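Local structure of alpha-14 giardin (Giardia lamblia, 3CHJ) at residues L32-R45 / L67-P81. The protein is a calcium-binding annexin that may link the phospholipid bilayer to the underlying axoneme as a calcium-regulated structural element. Residues are numbered along the deposited sequence; the frame is centred on the assembly and turned at random.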
loop_
_atom_site.group_PDB
_atom_site.type_symbol
_atom_site.label_atom_id
_atom_site.label_comp_id
_atom_site.label_asym_id
_atom_site.label_seq_id
_atom_site.Cartn_x
_atom_site.Cartn_y
_atom_site.Cartn_z
ATOM N N LEU A 32 1.341 -18.358 12.482
ATOM C CA LEU A 32 1.259 -16.920 12.714
ATOM C C LEU A 32 0.527 -16.226 11.580
ATOM O O LEU A 32 -0.174 -15.243 11.819
ATOM C CB LEU A 32 2.651 -16.294 12.877
ATOM C CG LEU A 32 3.494 -16.858 14.037
ATOM C CD1 LEU A 32 4.888 -16.276 13.993
ATOM C CD2 LEU A 32 2.817 -16.572 15.375
ATOM N N ILE A 33 0.729 -16.730 10.362
ATOM C CA ILE A 33 0.113 -16.168 9.159
ATOM C C ILE A 33 -1.329 -16.642 9.008
ATOM O O ILE A 33 -2.219 -15.851 8.668
ATOM C CB ILE A 33 0.937 -16.514 7.905
ATOM C CG1 ILE A 33 2.370 -15.976 8.016
ATOM C CG2 ILE A 33 0.249 -15.999 6.655
ATOM C CD1 ILE A 33 2.503 -14.446 8.242
ATOM N N GLU A 34 -1.573 -17.926 9.296
ATOM C CA GLU A 34 -2.945 -18.436 9.338
ATOM C C GLU A 34 -3.819 -17.643 10.310
ATOM O O GLU A 34 -4.961 -17.268 9.990
ATOM C CB GLU A 34 -2.965 -19.946 9.623
ATOM C CG GLU A 34 -2.311 -20.780 8.506
ATOM C CD GLU A 34 -3.117 -20.831 7.187
ATOM O OE1 GLU A 34 -2.852 -21.754 6.379
ATOM O OE2 GLU A 34 -3.983 -19.961 6.930
ATOM N N ILE A 35 -3.272 -17.331 11.483
ATOM C CA ILE A 35 -3.993 -16.540 12.460
ATOM C C ILE A 35 -4.334 -15.147 11.859
ATOM O O ILE A 35 -5.458 -14.666 11.960
ATOM C CB ILE A 35 -3.184 -16.446 13.778
ATOM C CG1 ILE A 35 -3.197 -17.803 14.504
ATOM C CG2 ILE A 35 -3.744 -15.408 14.700
ATOM C CD1 ILE A 35 -2.129 -17.924 15.620
ATOM N N ALA A 36 -3.370 -14.524 11.176
ATOM C CA ALA A 36 -3.630 -13.216 10.568
ATOM C C ALA A 36 -4.731 -13.253 9.523
ATOM O O ALA A 36 -5.484 -12.284 9.395
ATOM C CB ALA A 36 -2.349 -12.624 9.959
ATOM N N ARG A 37 -4.807 -14.358 8.784
ATOM C CA ARG A 37 -5.790 -14.514 7.707
ATOM C C ARG A 37 -7.178 -14.890 8.225
ATOM O O ARG A 37 -8.170 -14.725 7.502
ATOM C CB ARG A 37 -5.341 -15.595 6.740
ATOM C CG ARG A 37 -4.096 -15.276 5.981
ATOM C CD ARG A 37 -3.680 -16.498 5.201
ATOM N NE ARG A 37 -4.371 -16.634 3.914
ATOM C CZ ARG A 37 -4.836 -17.777 3.409
ATOM N NH1 ARG A 37 -4.784 -18.910 4.110
ATOM N NH2 ARG A 37 -5.413 -17.783 2.212
ATOM N N SER A 38 -7.229 -15.436 9.446
ATOM C CA SER A 38 -8.457 -16.062 9.987
ATOM C C SER A 38 -9.326 -15.139 10.832
ATOM O O SER A 38 -10.501 -15.445 11.065
ATOM C CB SER A 38 -8.092 -17.289 10.833
ATOM O OG SER A 38 -7.554 -18.304 10.024
ATOM N N TYR A 39 -8.759 -14.038 11.324
ATOM C CA TYR A 39 -9.446 -13.151 12.275
ATOM C C TYR A 39 -9.357 -11.685 11.846
ATOM O O TYR A 39 -8.393 -11.302 11.178
ATOM C CB TYR A 39 -8.859 -13.286 13.685
ATOM C CG TYR A 39 -8.943 -14.677 14.258
ATOM C CD1 TYR A 39 -10.127 -15.139 14.847
ATOM C CD2 TYR A 39 -7.841 -15.532 14.219
ATOM C CE1 TYR A 39 -10.197 -16.424 15.379
ATOM C CE2 TYR A 39 -7.910 -16.820 14.739
ATOM C CZ TYR A 39 -9.091 -17.254 15.318
ATOM O OH TYR A 39 -9.133 -18.547 15.827
ATOM N N PRO A 40 -10.361 -10.872 12.223
ATOM C CA PRO A 40 -10.298 -9.441 11.912
ATOM C C PRO A 40 -9.204 -8.728 12.717
ATOM O O PRO A 40 -8.857 -9.173 13.804
ATOM C CB PRO A 40 -11.688 -8.927 12.313
ATOM C CG PRO A 40 -12.208 -9.911 13.282
ATOM C CD PRO A 40 -11.609 -11.239 12.924
ATOM N N PRO A 41 -8.636 -7.638 12.173
ATOM C CA PRO A 41 -7.539 -6.923 12.834
ATOM C C PRO A 41 -7.796 -6.499 14.279
ATOM O O PRO A 41 -6.867 -6.506 15.088
ATOM C CB PRO A 41 -7.342 -5.697 11.933
ATOM C CG PRO A 41 -7.686 -6.221 10.591
ATOM C CD PRO A 41 -8.911 -7.073 10.841
ATOM N N ASN A 42 -9.031 -6.137 14.614
ATOM C CA ASN A 42 -9.299 -5.706 15.982
ATOM C C ASN A 42 -9.142 -6.844 16.974
ATOM O O ASN A 42 -8.680 -6.626 18.093
ATOM C CB ASN A 42 -10.673 -5.035 16.109
ATOM C CG ASN A 42 -10.697 -3.634 15.502
ATOM O OD1 ASN A 42 -9.742 -2.847 15.642
ATOM N ND2 ASN A 42 -11.798 -3.309 14.831
ATOM N N GLN A 43 -9.489 -8.049 16.541
ATOM C CA GLN A 43 -9.312 -9.242 17.371
ATOM C C GLN A 43 -7.840 -9.629 17.472
ATOM O O GLN A 43 -7.386 -10.100 18.521
ATOM C CB GLN A 43 -10.136 -10.420 16.844
ATOM C CG GLN A 43 -11.634 -10.154 16.894
ATOM C CD GLN A 43 -12.498 -11.403 16.769
ATOM O OE1 GLN A 43 -12.028 -12.498 16.454
ATOM N NE2 GLN A 43 -13.786 -11.228 17.025
ATOM N N LEU A 44 -7.092 -9.453 16.381
ATOM C CA LEU A 44 -5.649 -9.712 16.419
ATOM C C LEU A 44 -4.940 -8.753 17.376
ATOM O O LEU A 44 -4.033 -9.153 18.111
ATOM C CB LEU A 44 -5.061 -9.621 15.010
ATOM C CG LEU A 44 -5.599 -10.639 13.995
ATOM C CD1 LEU A 44 -5.172 -10.287 12.551
ATOM C CD2 LEU A 44 -5.182 -12.083 14.354
ATOM N N ARG A 45 -5.348 -7.483 17.368
ATOM C CA ARG A 45 -4.805 -6.541 18.332
ATOM C C ARG A 45 -5.195 -6.921 19.758
ATOM O O ARG A 45 -4.365 -6.827 20.654
ATOM C CB ARG A 45 -5.195 -5.097 18.024
ATOM C CG ARG A 45 -4.556 -4.106 19.011
ATOM C CD ARG A 45 -5.043 -2.689 18.801
ATOM N NE ARG A 45 -6.493 -2.583 18.961
ATOM C CZ ARG A 45 -7.184 -1.463 18.770
ATOM N NH1 ARG A 45 -6.559 -0.356 18.406
ATOM N NH2 ARG A 45 -8.498 -1.459 18.934
ATOM N N LEU A 67 12.221 -15.300 15.425
ATOM C CA LEU A 67 12.017 -14.923 14.034
ATOM C C LEU A 67 13.107 -14.003 13.530
ATOM O O LEU A 67 13.670 -13.228 14.311
ATOM C CB LEU A 67 10.654 -14.214 13.888
ATOM C CG LEU A 67 9.385 -15.067 13.744
ATOM C CD1 LEU A 67 9.123 -16.023 14.867
ATOM C CD2 LEU A 67 8.163 -14.151 13.603
ATOM N N SER A 68 13.381 -14.065 12.221
ATOM C CA SER A 68 14.271 -13.125 11.558
ATOM C C SER A 68 13.549 -11.779 11.484
ATOM O O SER A 68 12.335 -11.744 11.607
ATOM C CB SER A 68 14.610 -13.596 10.142
ATOM O OG SER A 68 15.411 -14.781 10.176
ATOM N N LYS A 69 14.299 -10.704 11.264
ATOM C CA LYS A 69 13.758 -9.347 11.286
ATOM C C LYS A 69 12.645 -9.151 10.274
ATOM O O LYS A 69 11.598 -8.550 10.604
ATOM C CB LYS A 69 14.862 -8.307 11.053
ATOM C CG LYS A 69 14.446 -6.905 11.488
ATOM C CD LYS A 69 15.627 -5.930 11.491
ATOM C CE LYS A 69 15.196 -4.577 12.078
ATOM N NZ LYS A 69 14.077 -3.962 11.294
ATOM N N ASP A 70 12.851 -9.650 9.053
ATOM C CA ASP A 70 11.824 -9.497 7.999
ATOM C C ASP A 70 10.455 -10.072 8.402
ATOM O O ASP A 70 9.407 -9.407 8.292
ATOM C CB ASP A 70 12.292 -10.004 6.603
ATOM C CG ASP A 70 12.743 -11.489 6.563
ATOM O OD1 ASP A 70 12.682 -12.247 7.557
ATOM O OD2 ASP A 70 13.175 -11.891 5.448
ATOM N N PHE A 71 10.475 -11.305 8.883
ATOM C CA PHE A 71 9.267 -12.025 9.279
ATOM C C PHE A 71 8.634 -11.446 10.561
ATOM O O PHE A 71 7.394 -11.319 10.648
ATOM C CB PHE A 71 9.624 -13.523 9.394
ATOM C CG PHE A 71 8.448 -14.450 9.585
ATOM C CD1 PHE A 71 7.233 -14.233 8.937
ATOM C CD2 PHE A 71 8.577 -15.568 10.390
ATOM C CE1 PHE A 71 6.160 -15.104 9.120
ATOM C CE2 PHE A 71 7.512 -16.439 10.585
ATOM C CZ PHE A 71 6.296 -16.204 9.938
ATOM N N GLU A 72 9.454 -11.086 11.557
ATOM C CA GLU A 72 8.934 -10.465 12.788
ATOM C C GLU A 72 8.194 -9.159 12.461
ATOM O O GLU A 72 7.093 -8.907 12.965
ATOM C CB GLU A 72 10.048 -10.158 13.804
ATOM C CG GLU A 72 9.474 -9.471 15.014
ATOM C CD GLU A 72 10.470 -8.891 15.985
ATOM O OE1 GLU A 72 11.696 -9.036 15.788
ATOM O OE2 GLU A 72 9.999 -8.262 16.963
ATOM N N SER A 73 8.820 -8.356 11.614
ATOM C CA SER A 73 8.257 -7.064 11.221
ATOM C C SER A 73 6.924 -7.265 10.517
ATOM O O SER A 73 5.935 -6.574 10.806
ATOM C CB SER A 73 9.233 -6.337 10.330
ATOM O OG SER A 73 10.359 -5.958 11.122
ATOM N N LEU A 74 6.889 -8.243 9.628
ATOM C CA LEU A 74 5.661 -8.572 8.922
ATOM C C LEU A 74 4.545 -8.964 9.877
ATOM O O LEU A 74 3.450 -8.389 9.820
ATOM C CB LEU A 74 5.928 -9.709 7.918
ATOM C CG LEU A 74 4.711 -10.266 7.172
ATOM C CD1 LEU A 74 4.115 -9.153 6.255
ATOM C CD2 LEU A 74 5.156 -11.463 6.369
ATOM N N VAL A 75 4.819 -9.927 10.764
ATOM C CA VAL A 75 3.797 -10.388 11.716
ATOM C C VAL A 75 3.261 -9.234 12.567
ATOM O O VAL A 75 2.051 -9.104 12.764
ATOM C CB VAL A 75 4.350 -11.544 12.604
ATOM C CG1 VAL A 75 3.413 -11.869 13.748
ATOM C CG2 VAL A 75 4.580 -12.783 11.743
ATOM N N LEU A 76 4.150 -8.385 13.080
ATOM C CA LEU A 76 3.691 -7.248 13.905
ATOM C C LEU A 76 2.772 -6.316 13.119
ATOM O O LEU A 76 1.794 -5.807 13.678
ATOM C CB LEU A 76 4.875 -6.490 14.496
ATOM C CG LEU A 76 5.636 -7.313 15.541
ATOM C CD1 LEU A 76 6.924 -6.598 15.951
ATOM C CD2 LEU A 76 4.792 -7.652 16.763
ATOM N N MET A 77 3.050 -6.140 11.829
ATOM C CA MET A 77 2.209 -5.277 10.985
ATOM C C MET A 77 0.825 -5.890 10.817
ATOM O O MET A 77 -0.175 -5.167 10.663
ATOM C CB MET A 77 2.834 -5.082 9.608
ATOM C CG MET A 77 4.077 -4.204 9.557
ATOM S SD MET A 77 4.436 -3.865 7.802
ATOM C CE MET A 77 6.115 -3.194 7.898
ATOM N N LEU A 78 0.768 -7.214 10.831
ATOM C CA LEU A 78 -0.491 -7.911 10.547
ATOM C C LEU A 78 -1.444 -7.852 11.710
ATOM O O LEU A 78 -2.664 -7.955 11.506
ATOM C CB LEU A 78 -0.233 -9.374 10.179
ATOM C CG LEU A 78 0.583 -9.623 8.913
ATOM C CD1 LEU A 78 0.921 -11.109 8.822
ATOM C CD2 LEU A 78 -0.174 -9.138 7.659
ATOM N N TYR A 79 -0.927 -7.692 12.925
ATOM C CA TYR A 79 -1.802 -7.812 14.100
ATOM C C TYR A 79 -2.306 -6.437 14.573
ATOM O O TYR A 79 -2.716 -6.268 15.718
ATOM C CB TYR A 79 -1.109 -8.602 15.232
ATOM C CG TYR A 79 -0.779 -10.068 14.945
ATOM C CD1 TYR A 79 -1.279 -10.742 13.827
ATOM C CD2 TYR A 79 -0.008 -10.795 15.841
ATOM C CE1 TYR A 79 -0.980 -12.086 13.593
ATOM C CE2 TYR A 79 0.310 -12.126 15.619
ATOM C CZ TYR A 79 -0.193 -12.782 14.506
ATOM O OH TYR A 79 0.135 -14.116 14.294
ATOM N N LYS A 80 -2.257 -5.459 13.674
ATOM C CA LYS A 80 -2.606 -4.073 13.987
ATOM C C LYS A 80 -3.860 -3.688 13.233
ATOM O O LYS A 80 -4.051 -4.119 12.105
ATOM C CB LYS A 80 -1.490 -3.126 13.507
ATOM C CG LYS A 80 -0.339 -3.032 14.441
ATOM C CD LYS A 80 0.814 -2.312 13.829
ATOM C CE LYS A 80 2.041 -2.583 14.672
ATOM N NZ LYS A 80 1.843 -2.200 16.097
ATOM N N PRO A 81 -4.693 -2.816 13.826
ATOM C CA PRO A 81 -5.710 -2.209 12.980
ATOM C C PRO A 81 -5.063 -1.398 11.837
ATOM O O PRO A 81 -4.012 -0.795 12.030
ATOM C CB PRO A 81 -6.437 -1.259 13.941
ATOM C CG PRO A 81 -6.127 -1.784 15.302
ATOM C CD PRO A 81 -4.749 -2.327 15.217
#
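The Y79 ring, just past the end of helix 69-78 in this all-helical annexin, turns its edge to A36 CB and L32 O of helix 31-38; L44 CB approaches it obliquely, and V75 O of its own helix lies over the border of one face. The F71 ring meets I33 CD1 at its edge, CE1 to CD1 being 3.8 Å, while L32 CD1 comes in obliquely. P81 CG sits over one face of the R45 guanidinium, off its centre, 3.4 Å from R45 NH1. With CG anti to its own carbonyl carbon (chi1 -64°), Y79 points its ring at helix 31-38, where OH donates to L32 O at 2.7 Å, in the carbonyl plane and on a lone pair; the bond meets the L32 carbonyl at 116°. L32 O also accepts a weak helical bond from A36 N, so the buried carbonyl has two donors. The axes of 32-38 and 69-78 run 22° from parallel. L78 CD1 touches both I33 CD1 and A36 CB, and L32 and L67 meet tip to tip, CD1 to CD2 at 3.9 Å. A306 and L310 of helix 301-310 also touch I33, and V19 of helix 12-24 touches L32. Beyond the turn at Y39 and P40, helix 41-55 takes over: P41 CB packs on K80 O, and L44 CD1 reaches L78 O at 3.6 Å.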